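Local coordinates for uncharacterized protein (Borrelia turicatae, PDB 5VJ4) that is of unknown function but is a putative surface protein, probably lipid-binding, encoded by a gene differentially regulated in the tick-mammalian transmission cycle of relapsing fever spirochetes, at residues K151-K163 against T207-F221. Numbering follows the deposited sequence.
Sequences KIIKPTVSLLKTK and TDRFAQAVVYYAPRF. With SO4 (sulfate ion), chain D; SO4 (sulfate ion), chain F.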
ATOM      1  N   LYS A 151      30.072   0.561   6.725  1.00 66.87           N
ATOM      2  CA  LYS A 151      28.843   0.849   5.990  1.00 55.50           C
ATOM      3  C   LYS A 151      27.681  -0.043   6.334  1.00 58.28           C
ATOM      4  O   LYS A 151      26.542   0.357   6.152  1.00 67.36           O
ATOM      5  CB  LYS A 151      29.098   0.765   4.499  1.00 58.87           C
ATOM      6  CG  LYS A 151      30.156   1.761   4.023  1.00 74.47           C
ATOM      7  CD  LYS A 151      29.769   3.218   4.262  1.00 69.53           C
ATOM      8  CE  LYS A 151      30.408   4.112   3.206  1.00100.19           C
ATOM      9  NZ  LYS A 151      30.128   5.559   3.418  1.00103.29           N
ATOM     10  N   ILE A 152      27.947  -1.256   6.814  1.00 56.53           N
ATOM     11  CA  ILE A 152      26.851  -2.118   7.213  1.00 44.00           C
ATOM     12  C   ILE A 152      26.650  -2.128   8.711  1.00 52.51           C
ATOM     13  O   ILE A 152      25.555  -1.806   9.205  1.00 59.68           O
ATOM     14  CB  ILE A 152      26.982  -3.540   6.665  1.00 50.53           C
ATOM     15  CG1 ILE A 152      27.209  -3.516   5.154  1.00 50.31           C
ATOM     16  CG2 ILE A 152      25.755  -4.370   7.025  1.00 49.97           C
ATOM     17  CD1 ILE A 152      26.164  -2.734   4.394  1.00 64.02           C
ATOM     18  N   ILE A 153      27.707  -2.452   9.438  1.00 45.95           N
ATOM     19  CA  ILE A 153      27.527  -2.758  10.851  1.00 57.42           C
ATOM     20  C   ILE A 153      27.325  -1.497  11.708  1.00 64.64           C
ATOM     21  O   ILE A 153      26.346  -1.401  12.443  1.00 66.34           O
ATOM     22  CB  ILE A 153      28.635  -3.685  11.383  1.00 56.43           C
ATOM     23  CG1 ILE A 153      28.763  -4.897  10.454  1.00 61.39           C
ATOM     24  CG2 ILE A 153      28.336  -4.063  12.822  1.00 44.65           C
ATOM     25  CD1 ILE A 153      29.277  -6.160  11.070  1.00 65.70           C
ATOM     26  N   LYS A 154      28.224  -0.526  11.580  1.00 66.17           N
ATOM     27  CA  LYS A 154      28.124   0.721  12.359  1.00 69.02           C
ATOM     28  C   LYS A 154      26.757   1.407  12.222  1.00 71.02           C
ATOM     29  O   LYS A 154      26.110   1.647  13.261  1.00 74.55           O
ATOM     30  CB  LYS A 154      29.287   1.678  12.070  1.00 78.03           C
ATOM     31  CG  LYS A 154      30.562   1.404  12.868  1.00 94.89           C
ATOM     32  CD  LYS A 154      31.647   2.421  12.509  1.00138.05           C
ATOM     33  CE  LYS A 154      32.913   2.276  13.346  1.00130.79           C
ATOM     34  NZ  LYS A 154      34.030   3.048  12.731  1.00120.30           N
ATOM     35  N   PRO A 155      26.280   1.658  10.971  1.00 55.04           N
ATOM     36  CA  PRO A 155      24.938   2.268  10.825  1.00 56.60           C
ATOM     37  C   PRO A 155      23.835   1.437  11.447  1.00 62.03           C
ATOM     38  O   PRO A 155      22.992   1.988  12.174  1.00 65.99           O
ATOM     39  CB  PRO A 155      24.734   2.355   9.317  1.00 44.10           C
ATOM     40  CG  PRO A 155      26.115   2.378   8.771  1.00 55.33           C
ATOM     41  CD  PRO A 155      26.882   1.428   9.649  1.00 58.87           C
ATOM     42  N   THR A 156      23.859   0.123  11.213  1.00 54.26           N
ATOM     43  CA  THR A 156      22.809  -0.726  11.767  1.00 49.50           C
ATOM     44  C   THR A 156      22.825  -0.681  13.280  1.00 57.67           C
ATOM     45  O   THR A 156      21.765  -0.590  13.933  1.00 51.71           O
ATOM     46  CB  THR A 156      22.896  -2.155  11.247  1.00 48.31           C
ATOM     47  OG1 THR A 156      22.746  -2.132   9.821  1.00 58.63           O
ATOM     48  CG2 THR A 156      21.775  -2.970  11.800  1.00 49.00           C
ATOM     49  N   VAL A 157      24.029  -0.720  13.845  1.00 61.13           N
ATOM     50  CA  VAL A 157      24.156  -0.823  15.295  1.00 62.64           C
ATOM     51  C   VAL A 157      23.662   0.455  15.942  1.00 56.88           C
ATOM     52  O   VAL A 157      22.935   0.406  16.943  1.00 56.90           O
ATOM     53  CB  VAL A 157      25.577  -1.210  15.740  1.00 71.53           C
ATOM     54  CG1 VAL A 157      25.688  -1.143  17.254  1.00 48.86           C
ATOM     55  CG2 VAL A 157      25.901  -2.633  15.281  1.00 73.52           C
ATOM     56  N   SER A 158      24.027   1.588  15.345  1.00 64.27           N
ATOM     57  CA  SER A 158      23.481   2.874  15.766  1.00 59.70           C
ATOM     58  C   SER A 158      21.932   2.841  15.719  1.00 71.43           C
ATOM     59  O   SER A 158      21.232   3.148  16.713  1.00 62.96           O
ATOM     60  CB  SER A 158      24.070   3.996  14.913  1.00 44.68           C
ATOM     61  OG  SER A 158      23.108   5.015  14.752  1.00111.18           O
ATOM     62  N   LEU A 159      21.398   2.424  14.579  1.00 59.89           N
ATOM     63  CA  LEU A 159      19.960   2.270  14.471  1.00 60.97           C
ATOM     64  C   LEU A 159      19.350   1.415  15.589  1.00 59.88           C
ATOM     65  O   LEU A 159      18.292   1.752  16.128  1.00 61.21           O
ATOM     66  CB  LEU A 159      19.571   1.699  13.114  1.00 54.89           C
ATOM     67  CG  LEU A 159      18.064   1.629  12.888  1.00 52.46           C
ATOM     68  CD1 LEU A 159      17.430   3.006  13.127  1.00 60.53           C
ATOM     69  CD2 LEU A 159      17.794   1.142  11.485  1.00 47.34           C
ATOM     70  N   LEU A 160      20.011   0.319  15.940  1.00 58.41           N
ATOM     71  CA  LEU A 160      19.440  -0.565  16.933  1.00 49.23           C
ATOM     72  C   LEU A 160      19.487   0.057  18.313  1.00 63.77           C
ATOM     73  O   LEU A 160      18.553  -0.155  19.107  1.00 58.11           O
ATOM     74  CB  LEU A 160      20.114  -1.910  16.887  1.00 61.87           C
ATOM     75  CG  LEU A 160      19.858  -2.644  15.581  1.00 62.85           C
ATOM     76  CD1 LEU A 160      20.747  -3.867  15.442  1.00 72.17           C
ATOM     77  CD2 LEU A 160      18.402  -3.057  15.549  1.00 65.03           C
ATOM     78  N   LYS A 161      20.541   0.853  18.583  1.00 64.21           N
ATOM     79  CA  LYS A 161      20.653   1.574  19.872  1.00 67.73           C
ATOM     80  C   LYS A 161      19.439   2.487  20.005  1.00 62.23           C
ATOM     81  O   LYS A 161      18.735   2.459  21.043  1.00 70.90           O
ATOM     82  CB  LYS A 161      22.000   2.321  20.023  1.00 47.98           C
ATOM     83  N   THR A 162      19.158   3.234  18.927  1.00 54.79           N
ATOM     84  CA  THR A 162      17.989   4.113  18.883  1.00 57.23           C
ATOM     85  C   THR A 162      16.703   3.331  19.119  1.00 56.37           C
ATOM     86  O   THR A 162      15.905   3.695  19.986  1.00 62.57           O
ATOM     87  CB  THR A 162      17.915   4.900  17.569  1.00 61.13           C
ATOM     88  OG1 THR A 162      18.850   5.975  17.605  1.00 77.86           O
ATOM     89  CG2 THR A 162      16.546   5.487  17.362  1.00 64.86           C
ATOM     90  N   LYS A 163      16.523   2.250  18.364  1.00 47.50           N
ATOM     91  CA  LYS A 163      15.344   1.397  18.519  1.00 54.74           C
ATOM     92  C   LYS A 163      15.168   0.896  19.962  1.00 70.38           C
ATOM     93  O   LYS A 163      14.030   0.692  20.439  1.00 68.57           O
ATOM     94  CB  LYS A 163      15.379   0.241  17.520  1.00 61.66           C
ATOM     95  CG  LYS A 163      14.110  -0.595  17.489  1.00 73.51           C
ATOM     96  CD  LYS A 163      14.265  -1.873  16.672  1.00 56.92           C
ATOM     97  CE  LYS A 163      13.036  -2.741  16.874  1.00 65.36           C
ATOM     98  NZ  LYS A 163      13.228  -4.119  16.373  1.00 90.18           N
ATOM     99  N   THR A 207      26.746  -0.535  -0.734  1.00 70.46           N
ATOM    100  CA  THR A 207      27.048  -0.135   0.629  1.00 66.11           C
ATOM    101  C   THR A 207      26.697   1.328   0.920  1.00 70.33           C
ATOM    102  O   THR A 207      26.126   1.609   1.981  1.00 62.34           O
ATOM    103  CB  THR A 207      28.524  -0.379   0.950  1.00 72.86           C
ATOM    104  OG1 THR A 207      29.349   0.282  -0.027  1.00 78.34           O
ATOM    105  CG2 THR A 207      28.801  -1.857   0.940  1.00 63.81           C
ATOM    106  N   ASP A 208      27.000   2.236  -0.017  1.00 61.14           N
ATOM    107  CA  ASP A 208      26.707   3.661   0.188  1.00 55.50           C
ATOM    108  C   ASP A 208      25.221   3.906   0.418  1.00 73.22           C
ATOM    109  O   ASP A 208      24.847   4.604   1.370  1.00 65.65           O
ATOM    110  CB  ASP A 208      27.154   4.511  -0.988  1.00 71.26           C
ATOM    111  CG  ASP A 208      28.572   4.261  -1.378  1.00 81.98           C
ATOM    112  OD1 ASP A 208      29.465   4.534  -0.538  1.00 62.34           O
ATOM    113  OD2 ASP A 208      28.780   3.803  -2.527  1.00 79.65           O
ATOM    114  N   ARG A 209      24.388   3.326  -0.450  1.00 61.51           N
ATOM    115  CA  ARG A 209      22.953   3.430  -0.277  1.00 64.68           C
ATOM    116  C   ARG A 209      22.441   2.779   1.000  1.00 57.00           C
ATOM    117  O   ARG A 209      21.591   3.356   1.677  1.00 66.08           O
ATOM    118  CB  ARG A 209      22.184   2.910  -1.493  1.00 66.78           C
ATOM    119  CG  ARG A 209      20.665   3.023  -1.366  1.00 69.61           C
ATOM    120  CD  ARG A 209      20.182   4.451  -1.198  1.00 61.23           C
ATOM    121  NE  ARG A 209      18.731   4.527  -1.309  1.00 77.11           N
ATOM    122  CZ  ARG A 209      18.000   5.541  -0.854  1.00 72.70           C
ATOM    123  NH1 ARG A 209      18.560   6.579  -0.228  1.00 50.74           N
ATOM    124  NH2 ARG A 209      16.690   5.501  -1.012  1.00 72.13           N
ATOM    125  N   PHE A 210      22.944   1.594   1.330  1.00 51.12           N
ATOM    126  CA  PHE A 210      22.471   0.917   2.527  1.00 45.59           C
ATOM    127  C   PHE A 210      22.691   1.812   3.747  1.00 49.37           C
ATOM    128  O   PHE A 210      21.783   2.017   4.554  1.00 49.55           O
ATOM    129  CB  PHE A 210      23.118  -0.460   2.735  1.00 36.27           C
ATOM    130  CG  PHE A 210      22.788  -1.049   4.062  1.00 37.28           C
ATOM    131  CD1 PHE A 210      23.470  -0.633   5.219  1.00 33.84           C
ATOM    132  CD2 PHE A 210      21.750  -1.991   4.190  1.00 38.91           C
ATOM    133  CE1 PHE A 210      23.126  -1.156   6.469  1.00 49.75           C
ATOM    134  CE2 PHE A 210      21.399  -2.518   5.453  1.00 43.63           C
ATOM    135  CZ  PHE A 210      22.090  -2.100   6.595  1.00 47.42           C
ATOM    136  N   ALA A 211      23.895   2.352   3.883  1.00 54.91           N
ATOM    137  CA  ALA A 211      24.192   3.183   5.060  1.00 59.12           C
ATOM    138  C   ALA A 211      23.438   4.496   5.033  1.00 52.65           C
ATOM    139  O   ALA A 211      23.060   5.002   6.076  1.00 62.13           O
ATOM    140  CB  ALA A 211      25.680   3.429   5.187  1.00 54.61           C
ATOM    141  N   GLN A 212      23.214   5.019   3.829  1.00 60.17           N
ATOM    142  CA  GLN A 212      22.522   6.294   3.606  1.00 51.97           C
ATOM    143  C   GLN A 212      21.075   6.175   4.014  1.00 61.94           C
ATOM    144  O   GLN A 212      20.558   7.066   4.684  1.00 69.64           O
ATOM    145  CB  GLN A 212      22.586   6.638   2.116  1.00 58.29           C
ATOM    146  CG  GLN A 212      22.292   8.064   1.717  1.00 67.40           C
ATOM    147  CD  GLN A 212      22.411   8.247   0.214  1.00 82.43           C
ATOM    148  OE1 GLN A 212      21.533   7.814  -0.562  1.00 92.73           O
ATOM    149  NE2 GLN A 212      23.507   8.891  -0.217  1.00 78.54           N
ATOM    150  N   ALA A 213      20.467   5.045   3.627  1.00 46.16           N
ATOM    151  CA  ALA A 213      19.046   4.815   3.733  1.00 48.53           C
ATOM    152  C   ALA A 213      18.599   4.297   5.077  1.00 54.97           C
ATOM    153  O   ALA A 213      17.477   4.563   5.532  1.00 56.82           O
ATOM    154  CB  ALA A 213      18.599   3.859   2.644  1.00 43.02           C
ATOM    155  N   VAL A 214      19.466   3.537   5.713  1.00 52.67           N
ATOM    156  CA  VAL A 214      19.083   2.880   6.940  1.00 53.76           C
ATOM    157  C   VAL A 214      18.969   3.884   8.103  1.00 56.87           C
ATOM    158  O   VAL A 214      18.202   3.672   9.030  1.00 56.54           O
ATOM    159  CB  VAL A 214      20.027   1.688   7.217  1.00 61.60           C
ATOM    160  CG1 VAL A 214      21.314   2.109   7.925  1.00 72.10           C
ATOM    161  CG2 VAL A 214      19.306   0.623   7.984  1.00 62.87           C
ATOM    162  N   VAL A 215      19.718   4.981   8.051  1.00 60.38           N
ATOM    163  CA  VAL A 215      19.652   5.951   9.145  1.00 68.51           C
ATOM    164  C   VAL A 215      18.443   6.879   9.054  1.00 64.85           C
ATOM    165  O   VAL A 215      18.150   7.575  10.014  1.00 70.47           O
ATOM    166  CB  VAL A 215      20.932   6.784   9.337  1.00 58.47           C
ATOM    167  CG1 VAL A 215      22.066   5.923   9.905  1.00 84.71           C
ATOM    168  CG2 VAL A 215      21.303   7.491   8.052  1.00 50.71           C
ATOM    169  N   TYR A 216      17.753   6.881   7.916  1.00 44.96           N
ATOM    170  CA  TYR A 216      16.487   7.573   7.793  1.00 37.32           C
ATOM    171  C   TYR A 216      15.519   7.210   8.923  1.00 54.47           C
ATOM    172  O   TYR A 216      14.581   7.973   9.208  1.00 71.02           O
ATOM    173  CB  TYR A 216      15.795   7.286   6.449  1.00 37.02           C
ATOM    174  CG  TYR A 216      16.486   7.800   5.195  1.00 49.19           C
ATOM    175  CD1 TYR A 216      17.323   8.921   5.221  1.00 44.24           C
ATOM    176  CD2 TYR A 216      16.262   7.187   3.962  1.00 51.73           C
ATOM    177  CE1 TYR A 216      17.918   9.398   4.061  1.00 46.96           C
ATOM    178  CE2 TYR A 216      16.871   7.651   2.794  1.00 49.97           C
ATOM    179  CZ  TYR A 216      17.702   8.742   2.855  1.00 48.20           C
ATOM    180  OH  TYR A 216      18.311   9.188   1.719  1.00 62.30           O
ATOM    181  N   TYR A 217      15.742   6.056   9.559  1.00 47.93           N
ATOM    182  CA  TYR A 217      14.749   5.499  10.477  1.00 49.39           C
ATOM    183  C   TYR A 217      15.010   5.888  11.925  1.00 48.78           C
ATOM    184  O   TYR A 217      14.115   5.796  12.755  1.00 58.29           O
ATOM    185  CB  TYR A 217      14.573   3.967  10.263  1.00 49.12           C
ATOM    186  CG  TYR A 217      13.714   3.665   9.036  1.00 49.27           C
ATOM    187  CD1 TYR A 217      14.293   3.534   7.778  1.00 45.26           C
ATOM    188  CD2 TYR A 217      12.314   3.568   9.125  1.00 47.72           C
ATOM    189  CE1 TYR A 217      13.513   3.304   6.641  1.00 46.20           C
ATOM    190  CE2 TYR A 217      11.521   3.352   7.988  1.00 47.73           C
ATOM    191  CZ  TYR A 217      12.126   3.222   6.746  1.00 54.19           C
ATOM    192  OH  TYR A 217      11.366   2.995   5.609  1.00 55.62           O
ATOM    193  N   ALA A 218      16.229   6.334  12.227  1.00 52.45           N
ATOM    194  CA  ALA A 218      16.582   6.722  13.590  1.00 49.85           C
ATOM    195  C   ALA A 218      15.657   7.830  14.142  1.00 68.89           C
ATOM    196  O   ALA A 218      15.013   7.608  15.186  1.00 63.84           O
ATOM    197  CB  ALA A 218      18.033   7.098  13.676  1.00 48.49           C
ATOM    198  N   PRO A 219      15.521   8.983  13.418  1.00 50.73           N
ATOM    199  CA  PRO A 219      14.530   9.966  13.802  1.00 47.97           C
ATOM    200  C   PRO A 219      13.147   9.369  14.041  1.00 64.05           C
ATOM    201  O   PRO A 219      12.452   9.788  14.983  1.00 65.67           O
ATOM    202  CB  PRO A 219      14.441  10.845  12.568  1.00 46.92           C
ATOM    203  CG  PRO A 219      15.791  10.810  11.993  1.00 47.67           C
ATOM    204  CD  PRO A 219      16.185   9.393  12.166  1.00 47.64           C
ATOM    205  N   ARG A 220      12.765   8.408  13.192  1.00 48.67           N
ATOM    206  CA  ARG A 220      11.419   7.894  13.196  1.00 54.88           C
ATOM    207  C   ARG A 220      11.137   7.113  14.474  1.00 51.86           C
ATOM    208  O   ARG A 220      10.017   7.171  14.998  1.00 77.87           O
ATOM    209  CB  ARG A 220      11.110   7.113  11.916  1.00 59.23           C
ATOM    210  CG  ARG A 220      11.371   7.922  10.648  1.00 58.78           C
ATOM    211  CD  ARG A 220      11.215   7.092   9.370  1.00 49.57           C
ATOM    212  NE  ARG A 220      11.230   7.923   8.179  1.00 40.92           N
ATOM    213  CZ  ARG A 220      11.767   7.578   7.011  1.00 68.52           C
ATOM    214  NH1 ARG A 220      12.354   6.409   6.860  1.00 57.26           N
ATOM    215  NH2 ARG A 220      11.747   8.424   5.979  1.00 72.12           N
ATOM    216  N   PHE A 221      12.163   6.439  14.995  1.00 60.42           N
ATOM    217  CA  PHE A 221      12.052   5.731  16.272  1.00 56.19           C
ATOM    218  C   PHE A 221      12.134   6.726  17.418  1.00 60.55           C
ATOM    219  O   PHE A 221      11.277   6.716  18.304  1.00 71.28           O
ATOM    220  CB  PHE A 221      13.145   4.691  16.418  1.00 45.32           C
ATOM    221  CG  PHE A 221      12.871   3.410  15.691  1.00 48.80           C
ATOM    222  CD1 PHE A 221      11.840   2.585  16.074  1.00 56.44           C
ATOM    223  CD2 PHE A 221      13.694   3.000  14.649  1.00 58.81           C
ATOM    224  CE1 PHE A 221      11.598   1.384  15.409  1.00 58.46           C
ATOM    225  CE2 PHE A 221      13.462   1.804  13.976  1.00 60.24           C
ATOM    226  CZ  PHE A 221      12.409   0.996  14.356  1.00 47.14           C
TER
HETATM  227  S   SO4 D 502      24.840   2.499  -4.244  1.00 63.47           S
HETATM  228  O1  SO4 D 502      25.488   2.347  -5.587  1.00 71.39           O
HETATM  229  O2  SO4 D 502      24.549   3.939  -4.022  1.00 84.13           O
HETATM  230  O3  SO4 D 502      25.677   2.094  -3.083  1.00 67.68           O
HETATM  231  O4  SO4 D 502      23.625   1.641  -4.274  1.00 89.30           O
HETATM  232  S   SO4 F 504      29.228  -1.726  -3.254  0.95108.06           S
HETATM  233  O1  SO4 F 504      29.908  -1.445  -4.535  0.95 87.88           O
HETATM  234  O2  SO4 F 504      28.604  -0.485  -2.741  0.95126.81           O
HETATM  235  O3  SO4 F 504      30.175  -2.119  -2.185  0.95 79.21           O
HETATM  236  O4  SO4 F 504      28.248  -2.798  -3.576  0.95 72.69           O
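Two helical segments running side by side in the same direction, within an all-helical fold, illustrate how helices can be joined mainly by van der Waals packing: 151-163 of helix 145-171 meets 207-214 at an axis angle of 7° and a closest approach of 8.9 Å, and the contact runs on past the irregular turn at 215-217 into helix 218-222. Near one end Lys-151 CB packs on Thr-207 CB, while Thr-207 N and OG1 both bond to one oxygen of a sulfate, probably from the crystallisation liquor. The methyl CB of Ala-211 sits 3.3 Å from Lys-151 O, with the Pro-155 ring beside it. Pro-155, lacking an N-H, kinks its helix, and its CB packs against CG1 of Val-214. The Phe-210 ring, its CG swung opposite the backbone N (chi1 171°), brings its edge to Thr-156: Phe-210 CZ lies 3.3 Å from Thr-156 OG1, and Ile-152 CD1 packs on Phe-210 CD1, the two side chains crossing at about a right angle. That hydroxyl is itself hydrogen-bonded to Ile-152 O, which also accepts from Thr-156 N on the other face of its carbonyl plane.

Farther along, Leu-159 splits its branches: CD2 lies 3.8 Å from Val-214 CG2, whereas CD1 rests on the backbone of Ala-218 and at the edge of the Phe-221 ring. Thr-162 turns CG2 onto Phe-221 CB, 3.6 Å away. The extended chain of Lys-163 leads away to a salt bridge of NZ with Asp-190, but its CG lies over one face of the Phe-221 ring, toward the rim, in a CH-pi contact 4.0 Å from the centroid.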